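Local coordinates for siderophore enterobactin esterase (Emericella nidulans, PDB 6GUO), which hydrolyses the ester bonds of the bacterial siderophore enterobactin, an activity required for the intracellular release of iron, at residues Ala54-Asp59 / Ser180-Tyr185; Ile89-Thr94 / Ser103-Pro108; Glu133-Ile138 / Gly168-His173; Ala160-Ser165 / Pro290-Gly295; Ala174-Pro179 / Arg197-Glu202. All blocks are in the same frame, centred on the assembly; numbering follows the deposited sequence.

Interaction 1: residues Ala54-Asp59 / Ser180-Tyr185; sequences AVYLVD and SSFDVY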
# COMPACT_ATOMS: atom_id res chain seq x y z
N ALA A 54 -9.69 7.47 13.87
CA ALA A 54 -8.31 7.08 14.14
C ALA A 54 -8.10 5.60 13.86
O ALA A 54 -8.98 4.78 14.14
CB ALA A 54 -7.94 7.40 15.57
N VAL A 55 -6.94 5.27 13.31
CA VAL A 55 -6.55 3.88 13.12
C VAL A 55 -5.21 3.67 13.81
O VAL A 55 -4.26 4.44 13.59
CB VAL A 55 -6.54 3.44 11.64
CG1 VAL A 55 -5.57 4.25 10.79
CG2 VAL A 55 -6.25 1.95 11.53
N TYR A 56 -5.17 2.65 14.66
CA TYR A 56 -3.98 2.26 15.41
C TYR A 56 -3.39 1.02 14.75
O TYR A 56 -4.11 0.06 14.47
CB TYR A 56 -4.34 2.00 16.88
CG TYR A 56 -4.69 3.28 17.60
CD1 TYR A 56 -3.75 3.93 18.40
CD2 TYR A 56 -5.94 3.88 17.46
CE1 TYR A 56 -4.05 5.12 19.05
CE2 TYR A 56 -6.25 5.07 18.10
CZ TYR A 56 -5.30 5.68 18.90
OH TYR A 56 -5.60 6.87 19.53
N LEU A 57 -2.08 1.05 14.49
CA LEU A 57 -1.39 -0.02 13.79
C LEU A 57 -0.30 -0.62 14.67
O LEU A 57 0.54 0.12 15.18
CB LEU A 57 -0.74 0.52 12.52
CG LEU A 57 -1.55 1.43 11.59
CD1 LEU A 57 -0.63 2.01 10.52
CD2 LEU A 57 -2.68 0.66 10.94
N VAL A 58 -0.31 -1.94 14.85
CA VAL A 58 0.84 -2.63 15.46
C VAL A 58 1.77 -3.11 14.34
O VAL A 58 1.36 -3.11 13.18
CB VAL A 58 0.42 -3.75 16.44
CG1 VAL A 58 -0.36 -3.14 17.59
CG2 VAL A 58 -0.38 -4.86 15.75
N ASP A 59 3.01 -3.47 14.67
CA ASP A 59 4.11 -3.51 13.67
C ASP A 59 4.18 -2.17 12.94
O ASP A 59 4.26 -2.11 11.70
CB ASP A 59 3.97 -4.64 12.65
CG ASP A 59 4.09 -6.01 13.26
OD1 ASP A 59 5.01 -6.23 14.09
OD2 ASP A 59 3.30 -6.90 12.88
N SER A 180 -14.54 -3.45 24.00
CA SER A 180 -14.72 -1.99 23.93
C SER A 180 -13.44 -1.19 23.64
O SER A 180 -13.53 0.03 23.46
CB SER A 180 -15.36 -1.47 25.21
OG SER A 180 -16.63 -2.08 25.40
N SER A 181 -12.28 -1.85 23.60
CA SER A 181 -10.98 -1.20 23.34
C SER A 181 -10.99 -0.34 22.09
O SER A 181 -10.50 0.80 22.08
CB SER A 181 -9.88 -2.25 23.16
OG SER A 181 -9.70 -3.02 24.33
N PHE A 182 -11.52 -0.92 21.01
CA PHE A 182 -11.64 -0.26 19.71
C PHE A 182 -13.02 -0.54 19.14
O PHE A 182 -13.66 -1.53 19.49
CB PHE A 182 -10.56 -0.78 18.75
CG PHE A 182 -9.16 -0.54 19.22
CD1 PHE A 182 -8.48 0.63 18.87
CD2 PHE A 182 -8.53 -1.45 20.07
CE1 PHE A 182 -7.19 0.87 19.34
CE2 PHE A 182 -7.24 -1.22 20.53
CZ PHE A 182 -6.58 -0.06 20.17
N ASP A 183 -13.48 0.33 18.25
CA ASP A 183 -14.77 0.13 17.57
C ASP A 183 -14.66 -0.94 16.49
O ASP A 183 -15.58 -1.74 16.30
CB ASP A 183 -15.24 1.44 16.94
CG ASP A 183 -15.47 2.52 17.97
OD1 ASP A 183 -16.29 2.29 18.88
OD2 ASP A 183 -14.83 3.59 17.90
N VAL A 184 -13.51 -0.95 15.80
CA VAL A 184 -13.27 -1.80 14.64
C VAL A 184 -11.93 -2.52 14.81
O VAL A 184 -10.94 -1.92 15.20
CB VAL A 184 -13.22 -0.96 13.35
CG1 VAL A 184 -13.02 -1.84 12.13
CG2 VAL A 184 -14.50 -0.14 13.22
N TYR A 185 -11.94 -3.82 14.53
CA TYR A 185 -10.74 -4.66 14.58
C TYR A 185 -10.48 -5.20 13.19
O TYR A 185 -11.38 -5.75 12.55
CB TYR A 185 -10.93 -5.80 15.57
CG TYR A 185 -11.23 -5.31 16.96
CD1 TYR A 185 -10.23 -5.22 17.92
CD2 TYR A 185 -12.52 -4.91 17.32
CE1 TYR A 185 -10.50 -4.76 19.20
CE2 TYR A 185 -12.80 -4.45 18.59
CZ TYR A 185 -11.79 -4.37 19.52
OH TYR A 185 -12.07 -3.91 20.79

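Interaction 2: residues Ile89-Thr94 / Ser103-Pro108; sequences IGYPIT and SYDLTP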
# COMPACT_ATOMS: atom_id res chain seq x y z
N ILE A 89 2.29 2.07 16.19
CA ILE A 89 3.07 1.73 17.39
C ILE A 89 4.11 0.70 16.99
O ILE A 89 3.79 -0.45 16.65
CB ILE A 89 2.20 1.22 18.55
CG1 ILE A 89 1.05 2.20 18.85
CG2 ILE A 89 3.04 1.03 19.81
CD1 ILE A 89 -0.27 1.83 18.22
N GLY A 90 5.37 1.14 17.03
CA GLY A 90 6.49 0.34 16.59
C GLY A 90 7.69 0.53 17.49
O GLY A 90 7.56 0.76 18.70
N TYR A 91 8.87 0.45 16.88
CA TYR A 91 10.14 0.29 17.60
C TYR A 91 11.23 1.15 16.96
O TYR A 91 11.13 1.48 15.77
CB TYR A 91 10.54 -1.19 17.56
CG TYR A 91 9.43 -2.10 18.03
CD1 TYR A 91 9.17 -2.26 19.38
CD2 TYR A 91 8.60 -2.76 17.11
CE1 TYR A 91 8.14 -3.08 19.82
CE2 TYR A 91 7.57 -3.59 17.55
CZ TYR A 91 7.34 -3.74 18.90
OH TYR A 91 6.32 -4.55 19.34
N PRO A 92 12.27 1.51 17.73
CA PRO A 92 13.38 2.31 17.20
C PRO A 92 14.35 1.43 16.41
O PRO A 92 15.45 1.12 16.87
CB PRO A 92 14.02 2.90 18.46
CG PRO A 92 13.79 1.84 19.48
CD PRO A 92 12.43 1.28 19.18
N ILE A 93 13.93 1.05 15.21
CA ILE A 93 14.69 0.16 14.33
C ILE A 93 14.97 0.91 13.04
O ILE A 93 14.12 1.66 12.56
CB ILE A 93 13.95 -1.18 14.08
CG1 ILE A 93 12.54 -0.96 13.51
CG2 ILE A 93 13.90 -1.99 15.37
CD1 ILE A 93 11.75 -2.23 13.25
N THR A 94 16.18 0.71 12.50
CA THR A 94 16.64 1.47 11.33
C THR A 94 16.93 0.64 10.08
O THR A 94 16.70 1.13 8.97
CB THR A 94 17.91 2.28 11.67
OG1 THR A 94 18.93 1.40 12.16
CG2 THR A 94 17.59 3.33 12.73
N SER A 103 7.19 -10.36 19.07
CA SER A 103 6.74 -11.67 19.56
C SER A 103 6.23 -11.58 21.00
O SER A 103 5.23 -12.20 21.34
CB SER A 103 7.84 -12.73 19.45
OG SER A 103 8.91 -12.49 20.34
N TYR A 104 6.93 -10.80 21.83
CA TYR A 104 6.49 -10.58 23.21
C TYR A 104 5.26 -9.66 23.25
O TYR A 104 4.26 -9.98 23.90
CB TYR A 104 7.62 -9.99 24.06
CG TYR A 104 7.19 -9.71 25.49
CD1 TYR A 104 6.93 -10.76 26.36
CD2 TYR A 104 7.03 -8.41 25.95
CE1 TYR A 104 6.52 -10.53 27.67
CE2 TYR A 104 6.62 -8.16 27.26
CZ TYR A 104 6.37 -9.22 28.11
OH TYR A 104 5.97 -8.98 29.41
N ASP A 105 5.34 -8.53 22.56
CA ASP A 105 4.28 -7.52 22.60
C ASP A 105 2.93 -7.99 22.07
O ASP A 105 1.90 -7.54 22.57
CB ASP A 105 4.68 -6.24 21.84
CG ASP A 105 5.67 -5.39 22.61
OD1 ASP A 105 6.52 -4.75 21.95
OD2 ASP A 105 5.62 -5.33 23.85
N LEU A 106 2.93 -8.89 21.09
CA LEU A 106 1.72 -9.25 20.36
C LEU A 106 1.07 -10.58 20.74
O LEU A 106 -0.05 -10.85 20.30
CB LEU A 106 2.01 -9.22 18.85
CG LEU A 106 2.52 -7.87 18.32
CD1 LEU A 106 2.87 -7.97 16.84
CD2 LEU A 106 1.50 -6.76 18.54
N THR A 107 1.74 -11.41 21.55
CA THR A 107 1.18 -12.70 21.95
C THR A 107 0.58 -12.62 23.36
O THR A 107 1.21 -12.05 24.26
CB THR A 107 2.23 -13.81 21.91
OG1 THR A 107 3.37 -13.43 22.68
CG2 THR A 107 2.65 -14.09 20.46
N PRO A 108 -0.62 -13.19 23.55
CA PRO A 108 -1.26 -13.11 24.86
C PRO A 108 -0.66 -14.06 25.89
O PRO A 108 -0.10 -15.10 25.52
CB PRO A 108 -2.72 -13.47 24.56
CG PRO A 108 -2.65 -14.35 23.37
CD PRO A 108 -1.49 -13.86 22.56

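Interaction 3: residues Glu133-Ile138 / Gly168-His173; sequences EFLTFI and GLFALH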
# COMPACT_ATOMS: atom_id res chain seq x y z
N GLU A 133 -0.06 -6.31 28.56
CA GLU A 133 0.77 -5.14 28.88
C GLU A 133 0.78 -4.13 27.73
O GLU A 133 0.64 -2.93 27.95
CB GLU A 133 2.20 -5.56 29.21
CG GLU A 133 2.35 -6.35 30.50
CD GLU A 133 3.75 -6.91 30.72
OE1 GLU A 133 4.69 -6.53 29.98
OE2 GLU A 133 3.90 -7.75 31.63
N PHE A 134 0.93 -4.64 26.51
CA PHE A 134 0.97 -3.80 25.31
C PHE A 134 -0.37 -3.12 25.03
O PHE A 134 -0.43 -1.94 24.68
CB PHE A 134 1.41 -4.64 24.11
CG PHE A 134 1.82 -3.84 22.90
CD1 PHE A 134 2.66 -2.73 23.03
CD2 PHE A 134 1.38 -4.20 21.63
CE1 PHE A 134 3.04 -2.00 21.92
CE2 PHE A 134 1.77 -3.47 20.52
CZ PHE A 134 2.60 -2.37 20.66
N LEU A 135 -1.43 -3.85 25.21
CA LEU A 135 -2.78 -3.33 25.02
C LEU A 135 -3.11 -2.24 26.05
O LEU A 135 -3.72 -1.23 25.72
CB LEU A 135 -3.77 -4.49 25.11
CG LEU A 135 -5.25 -4.27 24.78
CD1 LEU A 135 -5.44 -3.31 23.62
CD2 LEU A 135 -5.87 -5.62 24.44
N THR A 136 -2.68 -2.46 27.29
CA THR A 136 -2.77 -1.44 28.35
C THR A 136 -1.98 -0.19 27.96
O THR A 136 -2.46 0.93 28.11
CB THR A 136 -2.26 -2.01 29.69
OG1 THR A 136 -3.06 -3.15 30.05
CG2 THR A 136 -2.35 -0.98 30.80
N PHE A 137 -0.77 -0.40 27.44
CA PHE A 137 0.10 0.69 26.98
C PHE A 137 -0.56 1.53 25.88
O PHE A 137 -0.54 2.76 25.94
CB PHE A 137 1.45 0.11 26.50
CG PHE A 137 2.35 1.10 25.84
CD1 PHE A 137 2.98 2.09 26.59
CD2 PHE A 137 2.60 1.04 24.47
CE1 PHE A 137 3.83 3.01 25.99
CE2 PHE A 137 3.45 1.96 23.87
CZ PHE A 137 4.06 2.94 24.63
N ILE A 138 -1.16 0.86 24.90
CA ILE A 138 -1.84 1.57 23.81
C ILE A 138 -3.04 2.37 24.33
O ILE A 138 -3.19 3.55 24.01
CB ILE A 138 -2.26 0.60 22.68
CG1 ILE A 138 -1.02 0.05 21.98
CG2 ILE A 138 -3.16 1.30 21.66
CD1 ILE A 138 -1.28 -1.16 21.10
N GLY A 168 -2.40 -9.60 13.91
CA GLY A 168 -3.78 -10.05 13.77
C GLY A 168 -4.23 -10.86 14.97
O GLY A 168 -5.37 -10.72 15.43
N LEU A 169 -3.34 -11.71 15.47
CA LEU A 169 -3.58 -12.44 16.72
C LEU A 169 -3.86 -11.46 17.86
O LEU A 169 -4.81 -11.65 18.63
CB LEU A 169 -2.38 -13.34 17.05
CG LEU A 169 -2.41 -14.12 18.37
CD1 LEU A 169 -3.54 -15.13 18.36
CD2 LEU A 169 -1.07 -14.80 18.61
N PHE A 170 -3.02 -10.43 17.95
CA PHE A 170 -3.17 -9.35 18.93
C PHE A 170 -4.52 -8.65 18.82
O PHE A 170 -5.19 -8.44 19.83
CB PHE A 170 -2.02 -8.35 18.79
CG PHE A 170 -2.09 -7.19 19.74
CD1 PHE A 170 -1.63 -7.33 21.05
CD2 PHE A 170 -2.61 -5.96 19.34
CE1 PHE A 170 -1.70 -6.26 21.94
CE2 PHE A 170 -2.67 -4.89 20.22
CZ PHE A 170 -2.22 -5.04 21.53
N ALA A 171 -4.91 -8.29 17.60
CA ALA A 171 -6.22 -7.70 17.33
C ALA A 171 -7.38 -8.58 17.81
O ALA A 171 -8.31 -8.09 18.46
CB ALA A 171 -6.38 -7.38 15.85
N LEU A 172 -7.29 -9.88 17.51
CA LEU A 172 -8.29 -10.84 17.99
C LEU A 172 -8.32 -10.94 19.51
O LEU A 172 -9.40 -10.94 20.12
CB LEU A 172 -8.06 -12.23 17.37
CG LEU A 172 -8.29 -12.32 15.85
CD1 LEU A 172 -7.98 -13.72 15.35
CD2 LEU A 172 -9.71 -11.92 15.47
N HIS A 173 -7.14 -11.01 20.13
CA HIS A 173 -7.05 -11.01 21.59
C HIS A 173 -7.72 -9.77 22.22
O HIS A 173 -8.46 -9.90 23.19
CB HIS A 173 -5.59 -11.12 22.04
CG HIS A 173 -5.41 -11.02 23.52
ND1 HIS A 173 -5.81 -12.03 24.38
CD2 HIS A 173 -4.92 -10.04 24.30
CE1 HIS A 173 -5.56 -11.67 25.62
NE2 HIS A 173 -5.02 -10.46 25.60

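Interaction 4: residues Ala160-Ser165 / Pro290-Gly295; sequences ALFGHS and PALSGG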
# COMPACT_ATOMS: atom_id res chain seq x y z
N ALA A 160 -10.00 2.32 15.27
CA ALA A 160 -9.73 1.00 14.71
C ALA A 160 -8.35 0.51 15.12
O ALA A 160 -7.43 1.31 15.32
CB ALA A 160 -9.84 1.04 13.20
N LEU A 161 -8.23 -0.81 15.22
CA LEU A 161 -6.95 -1.49 15.43
C LEU A 161 -6.70 -2.42 14.25
O LEU A 161 -7.52 -3.30 13.97
CB LEU A 161 -6.99 -2.31 16.72
CG LEU A 161 -5.74 -3.15 17.06
CD1 LEU A 161 -4.51 -2.28 17.27
CD2 LEU A 161 -6.02 -4.00 18.29
N PHE A 162 -5.55 -2.25 13.60
CA PHE A 162 -5.09 -3.16 12.55
C PHE A 162 -3.81 -3.85 12.98
O PHE A 162 -2.90 -3.21 13.48
CB PHE A 162 -4.84 -2.41 11.24
CG PHE A 162 -4.33 -3.29 10.13
CD1 PHE A 162 -5.19 -3.77 9.15
CD2 PHE A 162 -2.98 -3.64 10.06
CE1 PHE A 162 -4.72 -4.58 8.13
CE2 PHE A 162 -2.51 -4.45 9.04
CZ PHE A 162 -3.38 -4.92 8.07
N GLY A 163 -3.75 -5.15 12.72
CA GLY A 163 -2.52 -5.92 12.85
C GLY A 163 -2.49 -7.07 11.85
O GLY A 163 -3.54 -7.58 11.46
N HIS A 164 -1.28 -7.44 11.43
CA HIS A 164 -1.04 -8.56 10.52
C HIS A 164 -0.20 -9.64 11.22
O HIS A 164 0.71 -9.31 11.98
CB HIS A 164 -0.32 -8.08 9.26
CG HIS A 164 0.09 -9.19 8.34
ND1 HIS A 164 1.33 -9.79 8.40
CD2 HIS A 164 -0.56 -9.79 7.31
CE1 HIS A 164 1.41 -10.72 7.46
NE2 HIS A 164 0.28 -10.74 6.79
N SER A 165 -0.53 -10.91 10.95
CA SER A 165 0.18 -12.07 11.51
C SER A 165 0.06 -12.08 13.04
O SER A 165 -1.07 -12.14 13.54
CB SER A 165 1.62 -12.19 10.96
OG SER A 165 2.50 -11.17 11.39
N PRO A 290 -2.47 -5.09 0.18
CA PRO A 290 -3.90 -5.21 -0.14
C PRO A 290 -4.82 -5.30 1.07
O PRO A 290 -5.88 -4.66 1.08
CB PRO A 290 -3.97 -6.52 -0.95
CG PRO A 290 -2.61 -6.68 -1.54
CD PRO A 290 -1.64 -6.04 -0.58
N ALA A 291 -4.42 -6.06 2.09
CA ALA A 291 -5.24 -6.23 3.30
C ALA A 291 -5.33 -4.95 4.13
O ALA A 291 -6.38 -4.64 4.69
CB ALA A 291 -4.73 -7.39 4.14
N LEU A 292 -4.22 -4.21 4.22
CA LEU A 292 -4.22 -2.92 4.91
C LEU A 292 -5.05 -1.90 4.15
O LEU A 292 -5.92 -1.25 4.73
CB LEU A 292 -2.80 -2.41 5.14
CG LEU A 292 -2.63 -1.05 5.83
CD1 LEU A 292 -3.44 -0.93 7.12
CD2 LEU A 292 -1.16 -0.84 6.11
N SER A 293 -4.81 -1.79 2.84
CA SER A 293 -5.60 -0.91 1.99
C SER A 293 -7.09 -1.24 2.11
O SER A 293 -7.91 -0.35 2.30
CB SER A 293 -5.17 -1.01 0.52
OG SER A 293 -3.85 -0.53 0.35
N GLY A 294 -7.41 -2.53 2.00
CA GLY A 294 -8.79 -3.01 2.13
C GLY A 294 -9.42 -2.72 3.47
O GLY A 294 -10.60 -2.36 3.54
N GLY A 295 -8.65 -2.89 4.54
CA GLY A 295 -9.10 -2.54 5.90
C GLY A 295 -9.40 -1.06 6.06
O GLY A 295 -10.39 -0.69 6.69

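Interaction 5: residues Ala174-Pro179 / Arg197-Glu202; sequences ALFTKP and RSILTE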
# COMPACT_ATOMS: atom_id res chain seq x y z
N ALA A 174 -7.47 -8.60 21.64
CA ALA A 174 -8.11 -7.36 22.09
C ALA A 174 -9.63 -7.47 21.99
O ALA A 174 -10.34 -7.24 22.97
CB ALA A 174 -7.60 -6.17 21.30
N LEU A 175 -10.13 -7.87 20.81
CA LEU A 175 -11.57 -8.08 20.60
C LEU A 175 -12.21 -9.03 21.64
O LEU A 175 -13.23 -8.71 22.23
CB LEU A 175 -11.84 -8.61 19.18
CG LEU A 175 -13.25 -9.10 18.84
CD1 LEU A 175 -14.28 -7.99 19.03
CD2 LEU A 175 -13.30 -9.63 17.42
N PHE A 176 -11.59 -10.19 21.84
CA PHE A 176 -12.21 -11.25 22.65
C PHE A 176 -12.15 -10.99 24.15
O PHE A 176 -13.03 -11.44 24.87
CB PHE A 176 -11.61 -12.63 22.33
CG PHE A 176 -11.79 -13.05 20.89
CD1 PHE A 176 -12.95 -12.74 20.16
CD2 PHE A 176 -10.80 -13.79 20.25
CE1 PHE A 176 -13.09 -13.13 18.85
CE2 PHE A 176 -10.94 -14.19 18.93
CZ PHE A 176 -12.09 -13.86 18.23
N THR A 177 -11.13 -10.27 24.62
CA THR A 177 -10.96 -10.01 26.06
C THR A 177 -11.33 -8.59 26.51
O THR A 177 -11.70 -8.39 27.67
CB THR A 177 -9.51 -10.32 26.51
OG1 THR A 177 -8.60 -9.41 25.90
CG2 THR A 177 -9.14 -11.75 26.16
N LYS A 178 -11.23 -7.62 25.61
CA LYS A 178 -11.57 -6.23 25.92
C LYS A 178 -12.26 -5.60 24.69
O LYS A 178 -11.71 -4.68 24.08
CB LYS A 178 -10.29 -5.48 26.35
CG LYS A 178 -10.54 -4.23 27.20
CD LYS A 178 -9.29 -3.78 27.96
CE LYS A 178 -8.34 -2.96 27.10
NZ LYS A 178 -7.13 -2.50 27.85
N PRO A 179 -13.47 -6.09 24.34
CA PRO A 179 -14.12 -5.69 23.08
C PRO A 179 -14.42 -4.20 22.90
O PRO A 179 -14.54 -3.74 21.77
CB PRO A 179 -15.43 -6.50 23.08
CG PRO A 179 -15.63 -6.95 24.48
CD PRO A 179 -14.26 -7.10 25.06
N ARG A 197 -3.53 -23.10 18.90
CA ARG A 197 -4.75 -22.33 18.69
C ARG A 197 -5.41 -21.82 19.97
O ARG A 197 -6.63 -21.87 20.12
CB ARG A 197 -5.74 -23.13 17.84
CG ARG A 197 -5.22 -23.40 16.44
CD ARG A 197 -6.31 -24.00 15.57
NE ARG A 197 -6.70 -25.31 16.08
CZ ARG A 197 -7.85 -25.93 15.83
NH1 ARG A 197 -8.78 -25.38 15.05
NH2 ARG A 197 -8.07 -27.12 16.37
N SER A 198 -4.60 -21.31 20.89
CA SER A 198 -5.10 -20.81 22.17
C SER A 198 -6.10 -19.65 22.03
O SER A 198 -6.95 -19.48 22.89
CB SER A 198 -3.95 -20.40 23.10
OG SER A 198 -3.23 -19.30 22.58
N ILE A 199 -6.00 -18.87 20.94
CA ILE A 199 -6.95 -17.75 20.70
C ILE A 199 -8.40 -18.21 20.57
O ILE A 199 -9.31 -17.44 20.86
CB ILE A 199 -6.55 -16.89 19.46
CG1 ILE A 199 -7.21 -15.50 19.49
CG2 ILE A 199 -6.91 -17.59 18.15
CD1 ILE A 199 -6.66 -14.56 20.55
N LEU A 200 -8.62 -19.46 20.14
CA LEU A 200 -9.97 -20.01 20.02
C LEU A 200 -10.65 -20.25 21.37
O LEU A 200 -11.87 -20.18 21.46
CB LEU A 200 -9.95 -21.30 19.18
CG LEU A 200 -9.41 -21.15 17.74
CD1 LEU A 200 -9.61 -22.46 16.99
CD2 LEU A 200 -10.05 -20.00 16.99
N THR A 201 -9.86 -20.52 22.41
CA THR A 201 -10.36 -20.55 23.78
C THR A 201 -10.96 -19.18 24.15
O THR A 201 -12.07 -19.10 24.68
CB THR A 201 -9.26 -20.93 24.80
OG1 THR A 201 -8.60 -22.12 24.36
CG2 THR A 201 -9.84 -21.15 26.20
N GLU A 202 -10.22 -18.11 23.83
CA GLU A 202 -10.71 -16.75 24.08
C GLU A 202 -11.90 -16.39 23.20
O GLU A 202 -12.84 -15.75 23.66
CB GLU A 202 -9.58 -15.73 23.90
CG GLU A 202 -8.45 -15.90 24.91
CD GLU A 202 -7.41 -14.80 24.86
OE1 GLU A 202 -7.29 -14.13 23.81
OE2 GLU A 202 -6.71 -14.61 25.87
O HOH W 1 -12.42 -13.95 25.99

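Interaction 1: residues Ala54-Asp59 / Ser180-Tyr185
Y56 and F182 make this contact, and both are buried. Atom CE1 of F182 presses against the CB, CG and CD2 corner of Y56. The closest pair is Y56 CD2 and F182 CE1, at 3.8 Å. The tyrosine carbon lies at the edge of the F182 ring and near its plane. The two side chains cross at about a right angle. The rings meet obliquely, with planes inclined at 59° and centroids 5.8 Å apart.

Beyond these rings the segments part. Even the nearest CA atoms, of Y56 and F182, are 9.1 Å apart, because strand 156-164 runs between strands 52-58 and 184-188. The solvent side belongs to the loop, where S180 is exposed and D183 partly so. D183 OD2 is engaged by T159 N.

F182 is also held from its own segment. Its N donates to Y185 OH at 3.0 Å, with an N-H...O angle of 160°. Its CB sits over the rim of one face of the Y185 ring. The hydroxyl of Y185 also bonds P179 O. I138 and L161 pack on F182 as well.

No polar atom bridges the segments. The contact itself rests on dispersion and apolar burial, while the polar bond to F182 N comes from Y185 of the same segment.

Interaction 2: residues Ile89-Thr94 / Ser103-Pro108
Y91 reaches D105 through a single side-chain hydrogen bond, and this is the whole of the direct contact. The phenol OH of Y91 donates to D105 OD1 at 2.6 Å. The carboxylate oxygen accepts with its anti lone pair, the one turned away from OD2. The two side chains come from opposite directions. The ring and carboxylate planes are only 2° apart, so D105 OD1 sits at the ring edge, in plane. It also lies 3.2 Å from Y91 CE1. The second oxygen, D105 OD2, is bonded to Y31 OH. The carboxylate thus has a tyrosine hydroxyl at each oxygen, which should fix its rotation.

Other hydrogen bonds stay within one segment. T107 OG1 donates to S103 O at 2.6 Å, at a C=O...donor angle of 165°. G129 N is a further partner of T107 OG1. In the loop after strand 83-90, P92 is the centre of an inverse gamma turn, with a weak bond from I93 N to Y91 O. N61 ND2 also bonds Y91 O.

Side-chain packing surrounds the bond. S99 and R101 touch the Y91 side chain. F134 lies against D105 and L106, and L106 also meets Y166 and F170.

The arrangement ties the loop after strand 83-90 to the short helix 102-106. This lies beyond the C-terminal end of a central strand, the end of the sheet where alpha/beta-hydrolases build their active sites.

Interaction 3: residues Glu133-Ile138 / Gly168-His173
F170 meets three residues of helix 133-138: F134, L135 and I138. Along helix 168-173 it is the residue that reaches across. Before it in the chain, L169 packs on I199 instead. The F170 ring stands anti to the backbone N (chi1 179°), which carries CZ to the other helix. F170 CZ is 3.7 Å from F134 CD2. The two phenylalanine rings are oblique, with planes at 54°. The same CZ lies 3.9 Å from L135 CB and 4.0 Å from I138 CD1. I138 approaches F170 from the opposite direction, while its CD1 also covers the rim of one face of the F134 ring. L135 N lies at the edge of the F170 ring, in its plane.

A171 points away from this interface, and L172 packs on P190 and I199. One turn after F170, H173 comes near the other helix but makes no close contact. Its NE2 is bonded to D132 OD1.

The segment axes approach to 11.4 Å and cross at -76°, so the helices meet at one place rather than along their length. F170 fills that place, with V58 of the central sheet beside it. Helix 166-177 starts within the GxSxG sequence, directly after S165, consistent with the nucleophile elbow of the alpha/beta-hydrolase fold.

Interaction 4: residues Ala160-Ser165 / Pro290-Gly295
F162 lays its ring against helix 290-295, chiefly on L292. The methyl CD1 of L292 sits almost exactly over the middle of one ring face, 3.8 Å from the centroid of the F162 ring and 5° off the normal. This is a CH-pi contact. The far end of the ring meets the helix backbone, with F162 CE1 at 3.7 Å from L292 CA. A291 O is also close to F162 CE1, obliquely to the ring.

F162 points toward the helix, and with CG anti to the backbone N (chi1 178°) its ring extends out from the strand.

Just past the strand end is S165, in the GxSxG pattern G163, S165, G167. Its strained backbone turns the chain from strand to helix, consistent with a nucleophile elbow.

Outside the pair, L63 of helix 60-77 touches both F162 and L292. L186 and A188 of the adjacent strand 184-188 pack on F162. Helix 288-301 therefore covers this side of the sheet next to helix 60-77, and its P290 packs on P290 of the second subunit.

Interaction 5: residues Ala174-Pro179 / Arg197-Glu202
The ring of F176 meets I199 at its edge: I199 CG1 lies in the ring plane, 4.0 Å from F176 CE2. The carbonyl oxygens of I199 and E202 approach the same ring obliquely. F206 also meets the ring, with planes at about 45°, and L265 of helix 254-268 adds to the packing. The second flat group is the carboxylate of E202. The methyl CG2 of T177 lies over its face, 3.7 Å from E202 CD and about equally far from the two oxygens.

Backbones also come close here. F176 CB is 3.6 Å from E202 O, and the CA atoms of F176 and E202 are 5.9 Å apart. One water joins the segments by donating to F176 O at 2.8 Å and to E202 O at 3.0 Å. No direct hydrogen bond crosses.

The polar ends are fixed by H173. E202 OE1 bonds H173 ND1, and T177 OG1 bonds H173 O. T177 holds OG1 between its backbone N and carbonyl carbon (chi1 66°), which turns CG2 toward the carboxylate.

The contact joins the last turn of helix 166-177 to helix 199-208. I199 also touches L169, L172 and H173 of the former helix. A174 and K178 pack against L135 of helix 131-150, so helix 166-177 touches both helices on this flank of the fold.

Overall arrangement
The five contacts form one connected body around the central sheet. Interactions 1 and 4 share neighbouring strands, joined by a probable hydrogen bond of Y56 N to A160 O (2.7 Å). L57 O to I89 N (2.8 Å) links interaction 1 to interaction 2 in the same way. Interactions 1 and 3 have centres 9 Å apart and meet through V58. Interactions 3 and 5 share helix 166-177, and H173 ND1 to E202 OE1 (2.6 Å) connects them. Interaction 4 holds the probable nucleophile S165. Interaction 2, centred about 16 Å from interaction 4, lies just ahead in the chain of the proline-rich insertion that narrows the active site.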